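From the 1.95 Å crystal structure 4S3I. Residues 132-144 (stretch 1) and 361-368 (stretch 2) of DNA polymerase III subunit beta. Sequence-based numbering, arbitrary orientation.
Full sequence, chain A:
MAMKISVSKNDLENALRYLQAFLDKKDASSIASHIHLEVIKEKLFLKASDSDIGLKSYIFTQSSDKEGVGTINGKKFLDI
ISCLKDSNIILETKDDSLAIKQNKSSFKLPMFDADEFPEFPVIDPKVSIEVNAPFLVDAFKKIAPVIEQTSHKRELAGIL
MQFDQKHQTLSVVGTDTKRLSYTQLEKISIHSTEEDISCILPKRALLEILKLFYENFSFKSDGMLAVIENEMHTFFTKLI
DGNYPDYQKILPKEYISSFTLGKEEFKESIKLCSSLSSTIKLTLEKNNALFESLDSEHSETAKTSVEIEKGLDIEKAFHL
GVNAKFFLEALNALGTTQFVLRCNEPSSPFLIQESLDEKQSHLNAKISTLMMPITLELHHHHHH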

# COMPACT_ATOMS: atom_id res chain seq x y z
N ASN A 132 -18.36 -27.46 7.14
CA ASN A 132 -19.20 -26.57 7.94
C ASN A 132 -18.45 -25.85 9.06
O ASN A 132 -19.06 -25.32 9.99
CB ASN A 132 -20.43 -27.32 8.47
CG ASN A 132 -21.44 -27.63 7.37
OD1 ASN A 132 -21.87 -28.77 7.22
ND2 ASN A 132 -21.82 -26.61 6.60
N ALA A 133 -17.13 -25.82 8.95
CA ALA A 133 -16.27 -25.15 9.93
C ALA A 133 -15.08 -24.54 9.20
O ALA A 133 -14.81 -24.92 8.06
CB ALA A 133 -15.82 -26.13 11.00
N PRO A 134 -14.36 -23.60 9.85
CA PRO A 134 -13.30 -22.91 9.10
C PRO A 134 -12.04 -23.74 8.89
O PRO A 134 -11.07 -23.21 8.33
CB PRO A 134 -12.96 -21.71 9.99
CG PRO A 134 -14.14 -21.56 10.93
CD PRO A 134 -14.65 -22.94 11.14
N PHE A 135 -12.03 -25.00 9.29
CA PHE A 135 -10.76 -25.76 9.30
C PHE A 135 -10.02 -25.86 7.95
O PHE A 135 -8.79 -25.79 7.91
CB PHE A 135 -10.95 -27.17 9.90
CG PHE A 135 -12.00 -27.99 9.22
CD1 PHE A 135 -13.27 -28.11 9.77
CD2 PHE A 135 -11.72 -28.66 8.03
CE1 PHE A 135 -14.24 -28.87 9.15
CE2 PHE A 135 -12.69 -29.42 7.40
CZ PHE A 135 -13.95 -29.52 7.96
N LEU A 136 -10.75 -26.01 6.84
CA LEU A 136 -10.08 -26.17 5.55
C LEU A 136 -9.41 -24.87 5.10
O LEU A 136 -8.24 -24.89 4.71
CB LEU A 136 -11.04 -26.70 4.49
CG LEU A 136 -10.42 -27.01 3.12
CD1 LEU A 136 -9.30 -28.04 3.24
CD2 LEU A 136 -11.50 -27.52 2.15
N VAL A 137 -10.11 -23.74 5.17
CA VAL A 137 -9.47 -22.50 4.74
C VAL A 137 -8.40 -22.06 5.74
O VAL A 137 -7.47 -21.32 5.39
CB VAL A 137 -10.47 -21.35 4.46
CG1 VAL A 137 -11.62 -21.84 3.56
CG2 VAL A 137 -11.01 -20.75 5.76
N ASP A 138 -8.53 -22.50 6.98
CA ASP A 138 -7.51 -22.25 7.98
C ASP A 138 -6.23 -22.97 7.57
O ASP A 138 -5.15 -22.40 7.58
CB ASP A 138 -7.99 -22.72 9.36
CG ASP A 138 -7.05 -22.31 10.49
OD1 ASP A 138 -6.65 -21.13 10.52
OD2 ASP A 138 -6.71 -23.16 11.34
N ALA A 139 -6.37 -24.24 7.20
CA ALA A 139 -5.25 -25.01 6.69
C ALA A 139 -4.65 -24.35 5.45
O ALA A 139 -3.43 -24.24 5.32
CB ALA A 139 -5.69 -26.46 6.38
N PHE A 140 -5.50 -23.92 4.52
CA PHE A 140 -5.04 -23.28 3.29
C PHE A 140 -4.24 -22.01 3.62
O PHE A 140 -3.16 -21.78 3.08
CB PHE A 140 -6.22 -22.92 2.37
CG PHE A 140 -6.83 -24.09 1.65
CD1 PHE A 140 -6.25 -25.35 1.71
CD2 PHE A 140 -7.97 -23.92 0.88
CE1 PHE A 140 -6.81 -26.43 1.04
CE2 PHE A 140 -8.54 -24.99 0.20
CZ PHE A 140 -7.95 -26.25 0.28
N LYS A 141 -4.79 -21.18 4.49
CA LYS A 141 -4.14 -19.90 4.78
C LYS A 141 -2.81 -20.13 5.51
O LYS A 141 -1.84 -19.38 5.33
CB LYS A 141 -5.06 -19.02 5.63
CG LYS A 141 -4.55 -17.60 5.81
CD LYS A 141 -5.19 -16.93 7.03
CE LYS A 141 -4.67 -15.50 7.21
NZ LYS A 141 -4.90 -14.96 8.59
N LYS A 142 -2.74 -21.19 6.31
CA LYS A 142 -1.55 -21.42 7.12
C LYS A 142 -0.42 -22.01 6.29
O LYS A 142 0.75 -21.79 6.56
CB LYS A 142 -1.88 -22.31 8.32
CG LYS A 142 -2.55 -21.56 9.45
CD LYS A 142 -3.04 -22.50 10.57
CE LYS A 142 -3.60 -21.70 11.76
NZ LYS A 142 -4.34 -22.60 12.69
N ILE A 143 -0.79 -22.74 5.25
CA ILE A 143 0.19 -23.47 4.46
C ILE A 143 0.64 -22.69 3.23
O ILE A 143 1.76 -22.85 2.74
CB ILE A 143 -0.39 -24.85 4.08
CG1 ILE A 143 -0.56 -25.69 5.34
CG2 ILE A 143 0.46 -25.60 3.05
CD1 ILE A 143 -1.11 -27.09 5.10
N ALA A 144 -0.24 -21.82 2.74
CA ALA A 144 0.03 -21.02 1.53
C ALA A 144 1.44 -20.41 1.43
O ALA A 144 2.05 -20.46 0.36
CB ALA A 144 -1.04 -19.93 1.35
N SER A 361 -9.12 -31.00 17.77
CA SER A 361 -9.71 -29.68 17.56
C SER A 361 -10.77 -29.69 16.47
O SER A 361 -10.61 -30.34 15.43
CB SER A 361 -8.63 -28.65 17.23
OG SER A 361 -8.10 -28.85 15.93
N HIS A 362 -11.85 -28.94 16.70
CA HIS A 362 -12.99 -28.90 15.79
C HIS A 362 -12.86 -27.86 14.68
O HIS A 362 -12.94 -28.18 13.49
CB HIS A 362 -14.26 -28.60 16.60
CG HIS A 362 -15.13 -29.80 16.84
ND1 HIS A 362 -15.03 -30.95 16.10
CD2 HIS A 362 -16.11 -30.02 17.75
CE1 HIS A 362 -15.91 -31.83 16.53
NE2 HIS A 362 -16.58 -31.29 17.53
N LEU A 363 -12.65 -26.61 15.09
CA LEU A 363 -12.82 -25.45 14.23
C LEU A 363 -11.60 -25.09 13.41
O LEU A 363 -11.69 -24.41 12.38
CB LEU A 363 -13.22 -24.26 15.10
CG LEU A 363 -14.50 -24.56 15.88
CD1 LEU A 363 -14.51 -23.90 17.25
CD2 LEU A 363 -15.69 -24.14 15.06
N ASN A 364 -10.45 -25.58 13.86
CA ASN A 364 -9.15 -25.09 13.39
C ASN A 364 -8.27 -26.22 12.86
O ASN A 364 -8.41 -27.37 13.26
CB ASN A 364 -8.45 -24.42 14.56
CG ASN A 364 -8.48 -25.29 15.82
OD1 ASN A 364 -9.56 -25.55 16.38
ND2 ASN A 364 -7.31 -25.75 16.27
N ALA A 365 -7.35 -25.87 11.97
CA ALA A 365 -6.35 -26.83 11.53
C ALA A 365 -5.10 -26.61 12.39
O ALA A 365 -4.77 -25.47 12.69
CB ALA A 365 -6.03 -26.61 10.08
N LYS A 366 -4.40 -27.69 12.73
CA LYS A 366 -3.09 -27.54 13.38
C LYS A 366 -1.99 -27.93 12.42
O LYS A 366 -1.85 -29.10 12.04
CB LYS A 366 -3.00 -28.35 14.67
CG LYS A 366 -4.13 -28.06 15.65
CD LYS A 366 -3.85 -28.71 16.99
CE LYS A 366 -5.03 -28.55 17.94
NZ LYS A 366 -4.75 -29.32 19.19
N ILE A 367 -1.20 -26.94 12.02
CA ILE A 367 -0.18 -27.11 11.00
C ILE A 367 1.16 -27.36 11.69
O ILE A 367 1.48 -26.72 12.69
CB ILE A 367 -0.07 -25.83 10.11
CG1 ILE A 367 -1.09 -25.87 8.96
CG2 ILE A 367 1.32 -25.71 9.49
CD1 ILE A 367 -2.51 -26.13 9.37
N SER A 368 1.94 -28.30 11.15
CA SER A 368 3.29 -28.57 11.61
C SER A 368 4.19 -28.25 10.45
O SER A 368 3.81 -28.47 9.30
CB SER A 368 3.43 -30.06 11.98
OG SER A 368 2.54 -30.41 13.02
O HOH W 1 -1.78 -24.26 13.35

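Residues 361-368 form no regular helix or strand; from Asn364 on the backbone is extended and runs alongside the helix that includes Phe135 to Lys142. The two backbones draw nearest at the start of the helix, where the CA atoms of Phe135 and Asn364 lie 4.4 Å apart, and together the stretches bury 453 Å².

The polar centre of the contact is built around Ala365, whose backbone N and O are both engaged by helix side chains one turn apart. Its amide donates to the carboxylate of Asp138 (Ala365 N to Asp138 OD2, 2.9 Å, 156° at the hydrogen), and its carbonyl accepts from the ammonium of Lys142 (Lys142 NZ to Ala365 O, 2.9 Å). The same two side chains form a salt bridge, Lys142 NZ to Asp138 OD2 at 2.8 Å, so OD2 receives two donors. Asp138 OD2 and Ala365 O, both acceptors, lie 3.3 Å apart and do not bond each other; Lys142 NZ donates to both. Lys142 NZ also donates to the oxygen of water 1 (3.1 Å), which accepts from Ile367 N as well (3.0 Å); the water thereby links the lysine to a second backbone amide of the segment.

Helix backbone groups remain largely satisfied internally, with Asp138 N bonded to Pro134 O and Ala139 N to Phe135 O, both at 3.0 Å. At the first turn, Phe135 N lies 3.2 Å from Leu363 O, but the angle is too poor for a hydrogen bond. In the loop, Ser361 OG donates to Asn364 O (3.1 Å).

Apolar contacts flank this network. The methyl of Ala365 points toward the helix and meets that of Ala139 directly (CB to CB, 3.7 Å). Farther along, Ile367 CG1 packs 3.7 Å from Ile143 CG1 and equally close to Lys142 CB, using the aliphatic base of the lysine. Near the helix start, Pro134 CD lies 4.2 Å from Leu363 CD2.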